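PDB 1COJ: protein (superoxide dismutase) from Aquifex pyrophilus, which catalyses the dismutation of superoxide radicals to hydrogen peroxide and dioxygen, using one iron ion bound in each subunit of a homotetramer. Local coordinates for the interface of chains A and B. Sequence-based numbering; all coordinates share one arbitrary frame. Chains: chain A/B, Protein (superoxide dismutase).

The interface of chains A and B. Residues chain A 136, 143, 151-154; chain B 72, 75-76, 79, 152.
With CG1 anti to its own backbone N (chi1 173°), B:Val79 sends that methyl out from helix 63-86 toward A:Phe136, where chi1 -58° puts CG beside the backbone N and chi2 -67° turns a ring face to the methyl. The methyl sits 3.6 Å above the ring plane, over its centre, a CH-pi contact that suits a branched, apolar residue pressed against a flat aromatic. This patch belongs to a two-fold interface between subunits of a tetrameric iron/manganese-family superoxide dismutase, where one face of the helix packs on the loop 151-154 and its neighbours. B:Tyr75, long enough to reach past B:Val79, ends with its hydroxyl OH 3.6 Å from A:Phe136 CB, while B:Val79 CG2 covers part of one tyrosine face near the rim. One turn back along the helix from B:Val79, the flexible, unbranched chain of B:Met76 follows the loop, bringing CE to 3.9 Å from A:Leu153 CD2. Its sulfur SD lies beside A:Thr154, 3.7 Å from CB, and accepts a weak hydrogen bond from the amide N. The apolar branch of A:Leu153 also meets B:Thr72, a compact residue whose CG2 methyl packs 3.5 Å from the carbonyl O of A:Tyr151. That loop is braced from within by A:Asn143, an amide able to donate and accept at once: ND2 gives a nearly straight bond to A:Tyr151 O (3.0 Å, in the amide plane), and OD1 takes the N-H of A:Leu153. At the two-fold, B:Asn152 crosses A:Thr154 at about a right angle, and its amide supplies the N-H that the hydroxyl accepts, ND2 to OG1 at 3.1 Å, nearly straight and in the amide plane. An alanine here would probably leave the A:Thr154 hydroxyl without this donor and open a gap where the amide group (CG, OD1, ND2) lay beside the backbone O of A:Asn152.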
loop_
_atom_site.group_PDB
_atom_site.type_symbol
_atom_site.label_atom_id
_atom_site.label_comp_id
_atom_site.label_asym_id
_atom_site.label_seq_id
_atom_site.Cartn_x
_atom_site.Cartn_y
_atom_site.Cartn_z
ATOM N N PHE A 136 -0.190 17.123 -17.271
ATOM C CA PHE A 136 -1.076 16.511 -18.252
ATOM C C PHE A 136 -2.324 17.330 -18.553
ATOM O O PHE A 136 -2.871 17.232 -19.652
ATOM C CB PHE A 136 -1.437 15.084 -17.836
ATOM C CG PHE A 136 -0.236 14.189 -17.651
ATOM C CD1 PHE A 136 0.565 13.834 -18.737
ATOM C CD2 PHE A 136 0.112 13.730 -16.385
ATOM C CE1 PHE A 136 1.692 13.036 -18.561
ATOM C CE2 PHE A 136 1.237 12.933 -16.202
ATOM C CZ PHE A 136 2.029 12.586 -17.292
ATOM N N ASN A 143 -2.697 17.165 -4.308
ATOM C CA ASN A 143 -2.364 15.745 -4.297
ATOM C C ASN A 143 -1.989 15.314 -2.875
ATOM O O ASN A 143 -1.029 15.823 -2.295
ATOM C CB ASN A 143 -1.187 15.516 -5.261
ATOM C CG ASN A 143 -0.745 14.052 -5.363
ATOM O OD1 ASN A 143 0.367 13.780 -5.817
ATOM N ND2 ASN A 143 -1.616 13.110 -4.998
ATOM N N TYR A 151 0.545 7.229 -3.572
ATOM C CA TYR A 151 -0.483 8.123 -4.137
ATOM C C TYR A 151 0.053 9.342 -4.893
ATOM O O TYR A 151 -0.715 10.223 -5.297
ATOM C CB TYR A 151 -1.530 8.542 -3.088
ATOM C CG TYR A 151 -2.249 7.376 -2.425
ATOM C CD1 TYR A 151 -2.744 7.486 -1.122
ATOM C CD2 TYR A 151 -2.409 6.155 -3.089
ATOM C CE1 TYR A 151 -3.375 6.404 -0.494
ATOM C CE2 TYR A 151 -3.037 5.070 -2.477
ATOM C CZ TYR A 151 -3.514 5.195 -1.178
ATOM O OH TYR A 151 -4.086 4.107 -0.548
ATOM N N ASN A 152 1.366 9.376 -5.108
ATOM C CA ASN A 152 1.999 10.478 -5.825
ATOM C C ASN A 152 1.506 10.460 -7.260
ATOM O O ASN A 152 1.433 9.395 -7.876
ATOM C CB ASN A 152 3.525 10.312 -5.902
ATOM C CG ASN A 152 4.168 9.981 -4.571
ATOM O OD1 ASN A 152 3.804 9.009 -3.921
ATOM N ND2 ASN A 152 5.160 10.765 -4.185
ATOM N N LEU A 153 1.187 11.630 -7.801
ATOM C CA LEU A 153 0.776 11.712 -9.192
ATOM C C LEU A 153 2.035 11.866 -10.047
ATOM O O LEU A 153 2.910 12.686 -9.746
ATOM C CB LEU A 153 -0.155 12.905 -9.426
ATOM C CG LEU A 153 -1.585 12.830 -8.889
ATOM C CD1 LEU A 153 -2.263 14.166 -9.107
ATOM C CD2 LEU A 153 -2.367 11.724 -9.577
ATOM N N THR A 154 2.154 11.035 -11.073
ATOM C CA THR A 154 3.283 11.100 -11.988
ATOM C C THR A 154 3.244 12.466 -12.689
ATOM O O THR A 154 2.162 12.997 -12.960
ATOM C CB THR A 154 3.165 9.984 -13.065
ATOM O OG1 THR A 154 3.344 8.700 -12.459
ATOM C CG2 THR A 154 4.205 10.162 -14.155
ATOM N N THR B 72 -6.501 9.592 -7.472
ATOM C CA THR B 72 -5.161 9.331 -7.988
ATOM C C THR B 72 -5.117 7.994 -8.725
ATOM O O THR B 72 -4.451 7.867 -9.754
ATOM C CB THR B 72 -4.068 9.343 -6.876
ATOM O OG1 THR B 72 -4.304 8.290 -5.939
ATOM C CG2 THR B 72 -4.056 10.674 -6.146
ATOM N N TYR B 75 -7.215 8.622 -12.125
ATOM C CA TYR B 75 -6.589 9.586 -13.020
ATOM C C TYR B 75 -5.314 9.006 -13.610
ATOM O O TYR B 75 -5.049 9.168 -14.803
ATOM C CB TYR B 75 -6.301 10.907 -12.307
ATOM C CG TYR B 75 -5.830 11.999 -13.242
ATOM C CD1 TYR B 75 -6.606 12.402 -14.332
ATOM C CD2 TYR B 75 -4.600 12.620 -13.048
ATOM C CE1 TYR B 75 -6.163 13.396 -15.209
ATOM C CE2 TYR B 75 -4.146 13.614 -13.916
ATOM C CZ TYR B 75 -4.931 13.996 -14.994
ATOM O OH TYR B 75 -4.478 14.968 -15.858
ATOM N N MET B 76 -4.518 8.337 -12.778
ATOM C CA MET B 76 -3.289 7.722 -13.265
ATOM C C MET B 76 -3.645 6.585 -14.213
ATOM O O MET B 76 -2.944 6.342 -15.195
ATOM C CB MET B 76 -2.418 7.224 -12.111
ATOM C CG MET B 76 -1.651 8.331 -11.401
ATOM S SD MET B 76 -0.412 9.121 -12.451
ATOM C CE MET B 76 -1.318 10.530 -13.124
ATOM N N VAL B 79 -4.304 8.469 -17.574
ATOM C CA VAL B 79 -3.060 8.991 -18.125
ATOM C C VAL B 79 -2.069 7.927 -18.590
ATOM O O VAL B 79 -1.584 7.981 -19.723
ATOM C CB VAL B 79 -2.367 9.944 -17.117
ATOM C CG1 VAL B 79 -0.990 10.341 -17.624
ATOM C CG2 VAL B 79 -3.217 11.193 -16.905
ATOM N N ASN B 152 4.859 5.824 -7.638
ATOM C CA ASN B 152 5.086 6.820 -8.679
ATOM C C ASN B 152 6.009 7.889 -8.126
ATOM O O ASN B 152 5.829 8.336 -6.991
ATOM C CB ASN B 152 3.789 7.545 -9.073
ATOM C CG ASN B 152 2.628 6.612 -9.342
ATOM O OD1 ASN B 152 2.262 5.802 -8.498
ATOM N ND2 ASN B 152 2.016 6.754 -10.505
#